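Local coordinates for protein fucose-specific lectin (Aleuria aurantia, PDB 6GKE) that binds L-fucose at five sites between the blades of a six-bladed beta-propeller, preferring alpha-1,6-linked core fucose on glycoproteins, at residues P175-I180 and C193-S198. The protein carries 1 engineered substitution. Numbering follows the deposited sequence. Where two conformers were deposited one is given.
Sequences PGRLRI and CWDSNS. With FUC (alpha-L-fucopyranose), chain E; FUC (alpha-L-fucopyranose), chain F.
Leu-178 and Trp-194 form an antiparallel hydrogen-bonded pair, Leu-178 N to Trp-194 O at 2.8 Å and Trp-194 N to Leu-178 O at 3.0 Å, and Arg-179 faces Cys-193 as the next, non-hydrogen-bonded pair. The two faces of this ribbon serve different fucoses. On one, Arg-179 bends at chi2 (-65°), which folds its guanidinium back over Cys-193. Its NH1 and NH2 both grip Asp-195 OD1, NH2 at 2.9 Å on the syn lone pair and NH1 from above the carboxylate plane. NH1 also donates to Leu-178 O, approaching from the face of that carbonyl opposite to Trp-194 N. Anchored this way, Arg-179 turns NE to O4 of one fucose (2.9 Å) and NH2 to its ring O5 (2.8 Å). In one of its two conformers Arg-177 adds a weak NE hydrogen bond within a salt bridge to Asp-195 OD1, and a water links its NH2 to Asp-195 OD2, which Tyr-200 OH also binds; the charge of Arg-179 would be expected to keep this aspartate ionised. On the other face, the CB atoms of Leu-178 and Trp-194 touch at 4.2 Å. The indole, its CG anti to the backbone N (chi1 177°), lays one face against C5 and C6 of the second fucose, while a water joins its NE1 to Gly-176 O. Trp-199, edge-to-face with Trp-194, and Arg-131 and Glu-146 also bind that sugar. Strands 177-183 and 188-194 are the central hairpin of a four-stranded propeller blade, flanked by 168-174 and 199-207, with Leu-178 packing on Leu-118 and Trp-120 of the preceding blade.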
loop_
_atom_site.group_PDB
_atom_site.type_symbol
_atom_site.label_atom_id
_atom_site.label_comp_id
_atom_site.label_asym_id
_atom_site.label_seq_id
_atom_site.Cartn_x
_atom_site.Cartn_y
_atom_site.Cartn_z
ATOM N N PRO A 175 9.627 30.001 23.675
ATOM C CA PRO A 175 10.966 29.586 24.078
ATOM C C PRO A 175 10.915 28.675 25.311
ATOM O O PRO A 175 10.466 29.088 26.370
ATOM C CB PRO A 175 11.678 30.911 24.378
ATOM C CG PRO A 175 10.918 31.936 23.565
ATOM C CD PRO A 175 9.482 31.462 23.602
ATOM N N GLY A 176 11.321 27.421 25.135
ATOM C CA GLY A 176 11.350 26.452 26.223
ATOM C C GLY A 176 9.967 26.123 26.772
ATOM O O GLY A 176 9.862 25.641 27.890
ATOM N N ARG A 177 8.916 26.343 25.976
ATOM C CA ARG A 177 7.537 26.062 26.382
ATOM C C ARG A 177 6.982 25.021 25.415
ATOM O O ARG A 177 6.860 25.290 24.213
ATOM C CB ARG A 177 6.647 27.307 26.341
ATOM C CG ARG A 177 6.931 28.336 27.425
ATOM C CD ARG A 177 6.012 29.539 27.304
ATOM N NE ARG A 177 4.617 29.224 27.583
ATOM C CZ ARG A 177 3.581 29.935 27.151
ATOM N NH1 ARG A 177 3.764 30.917 26.285
ATOM N NH2 ARG A 177 2.363 29.653 27.574
ATOM N N LEU A 178 6.678 23.833 25.949
ATOM C CA LEU A 178 6.412 22.655 25.121
ATOM C C LEU A 178 4.994 22.147 25.352
ATOM O O LEU A 178 4.518 22.141 26.486
ATOM C CB LEU A 178 7.386 21.532 25.485
ATOM C CG LEU A 178 8.845 21.936 25.657
ATOM C CD1 LEU A 178 9.685 20.701 25.933
ATOM C CD2 LEU A 178 9.376 22.697 24.447
ATOM N N ARG A 179 4.359 21.667 24.278
ATOM C CA ARG A 179 3.070 21.006 24.378
ATOM C C ARG A 179 3.121 19.717 23.557
ATOM O O ARG A 179 3.486 19.734 22.377
ATOM C CB ARG A 179 1.931 21.907 23.893
ATOM C CG ARG A 179 1.732 23.173 24.718
ATOM C CD ARG A 179 1.281 22.903 26.147
ATOM N NE ARG A 179 1.024 24.123 26.904
ATOM C CZ ARG A 179 1.933 24.799 27.608
ATOM N NH1 ARG A 179 3.201 24.415 27.638
ATOM N NH2 ARG A 179 1.560 25.871 28.290
ATOM N N ILE A 180 2.757 18.614 24.213
ATOM C CA ILE A 180 2.797 17.272 23.637
ATOM C C ILE A 180 1.378 16.710 23.663
ATOM O O ILE A 180 0.714 16.769 24.697
ATOM C CB ILE A 180 3.756 16.352 24.420
ATOM C CG1 ILE A 180 5.113 17.011 24.695
ATOM C CG2 ILE A 180 3.878 15.006 23.717
ATOM C CD1 ILE A 180 5.886 17.449 23.469
ATOM N N CYS A 193 2.375 19.356 29.310
ATOM C CA CYS A 193 2.868 20.717 29.182
ATOM C C CYS A 193 4.147 20.933 29.987
ATOM O O CYS A 193 4.232 20.502 31.127
ATOM C CB CYS A 193 1.865 21.714 29.742
ATOM S SG CYS A 193 0.181 21.533 29.109
ATOM N N TRP A 194 5.076 21.699 29.411
ATOM C CA TRP A 194 6.233 22.219 30.117
ATOM C C TRP A 194 6.297 23.723 29.872
ATOM O O TRP A 194 6.356 24.131 28.725
ATOM C CB TRP A 194 7.527 21.555 29.633
ATOM C CG TRP A 194 8.771 22.090 30.277
ATOM C CD1 TRP A 194 9.405 23.272 30.023
ATOM C CD2 TRP A 194 9.553 21.437 31.290
ATOM N NE1 TRP A 194 10.511 23.406 30.820
ATOM C CE2 TRP A 194 10.639 22.284 31.595
ATOM C CE3 TRP A 194 9.448 20.210 31.952
ATOM C CZ2 TRP A 194 11.611 21.937 32.533
ATOM C CZ3 TRP A 194 10.411 19.867 32.874
ATOM C CH2 TRP A 194 11.476 20.721 33.160
ATOM N N ASP A 195 6.305 24.514 30.949
ATOM C CA ASP A 195 6.463 25.965 30.834
ATOM C C ASP A 195 7.832 26.442 31.335
ATOM O O ASP A 195 8.393 27.381 30.765
ATOM C CB ASP A 195 5.364 26.713 31.586
ATOM C CG ASP A 195 4.008 26.654 30.913
ATOM O OD1 ASP A 195 3.965 26.577 29.673
ATOM O OD2 ASP A 195 3.008 26.697 31.645
ATOM N N SER A 196 8.337 25.856 32.424
ATOM C CA SER A 196 9.541 26.403 33.043
ATOM C C SER A 196 10.414 25.315 33.672
ATOM O O SER A 196 11.587 25.209 33.314
ATOM C CB SER A 196 9.205 27.480 34.051
ATOM O OG SER A 196 8.319 26.993 35.045
ATOM N N ASN A 197 9.867 24.542 34.625
ATOM C CA ASN A 197 10.671 23.678 35.482
ATOM C C ASN A 197 10.012 22.316 35.739
ATOM O O ASN A 197 10.523 21.538 36.539
ATOM C CB ASN A 197 10.940 24.362 36.826
ATOM C CG ASN A 197 9.682 24.650 37.620
ATOM O OD1 ASN A 197 8.564 24.398 37.166
ATOM N ND2 ASN A 197 9.856 25.185 38.818
ATOM N N SER A 198 8.880 22.026 35.088
ATOM C CA SER A 198 8.137 20.808 35.393
ATOM C C SER A 198 7.131 20.510 34.284
ATOM O O SER A 198 6.665 21.408 33.586
ATOM C CB SER A 198 7.421 20.928 36.713
ATOM O OG SER A 198 6.500 22.003 36.666
HETATM C C1 FUC E . 14.851 19.490 29.975
HETATM C C2 FUC E . 14.108 18.160 29.972
HETATM C C3 FUC E . 12.609 18.424 30.168
HETATM C C4 FUC E . 12.100 19.409 29.111
HETATM C C5 FUC E . 12.895 20.698 29.273
HETATM C C6 FUC E . 12.449 21.782 28.314
HETATM O O1 FUC E . 14.812 19.997 31.308
HETATM O O2 FUC E . 14.646 17.298 30.994
HETATM O O3 FUC E . 11.874 17.200 30.154
HETATM O O4 FUC E . 12.318 18.930 27.782
HETATM O O5 FUC E . 14.279 20.427 29.048
HETATM C C1 FUC F . -1.980 25.545 29.380
HETATM C C2 FUC F . -2.758 24.342 28.871
HETATM C C3 FUC F . -3.628 24.741 27.679
HETATM C C4 FUC F . -2.753 25.380 26.601
HETATM C C5 FUC F . -2.063 26.599 27.201
HETATM C C6 FUC F . -1.148 27.303 26.209
HETATM O O1 FUC F . -2.919 26.437 29.966
HETATM O O2 FUC F . -3.548 23.798 29.939
HETATM O O3 FUC F . -4.375 23.622 27.203
HETATM O O4 FUC F . -1.735 24.481 26.155
HETATM O O5 FUC F . -1.262 26.183 28.317
HETATM O O HOH W 1 11.905 25.728 29.704
HETATM O O HOH W 2 1.252 28.411 30.356
#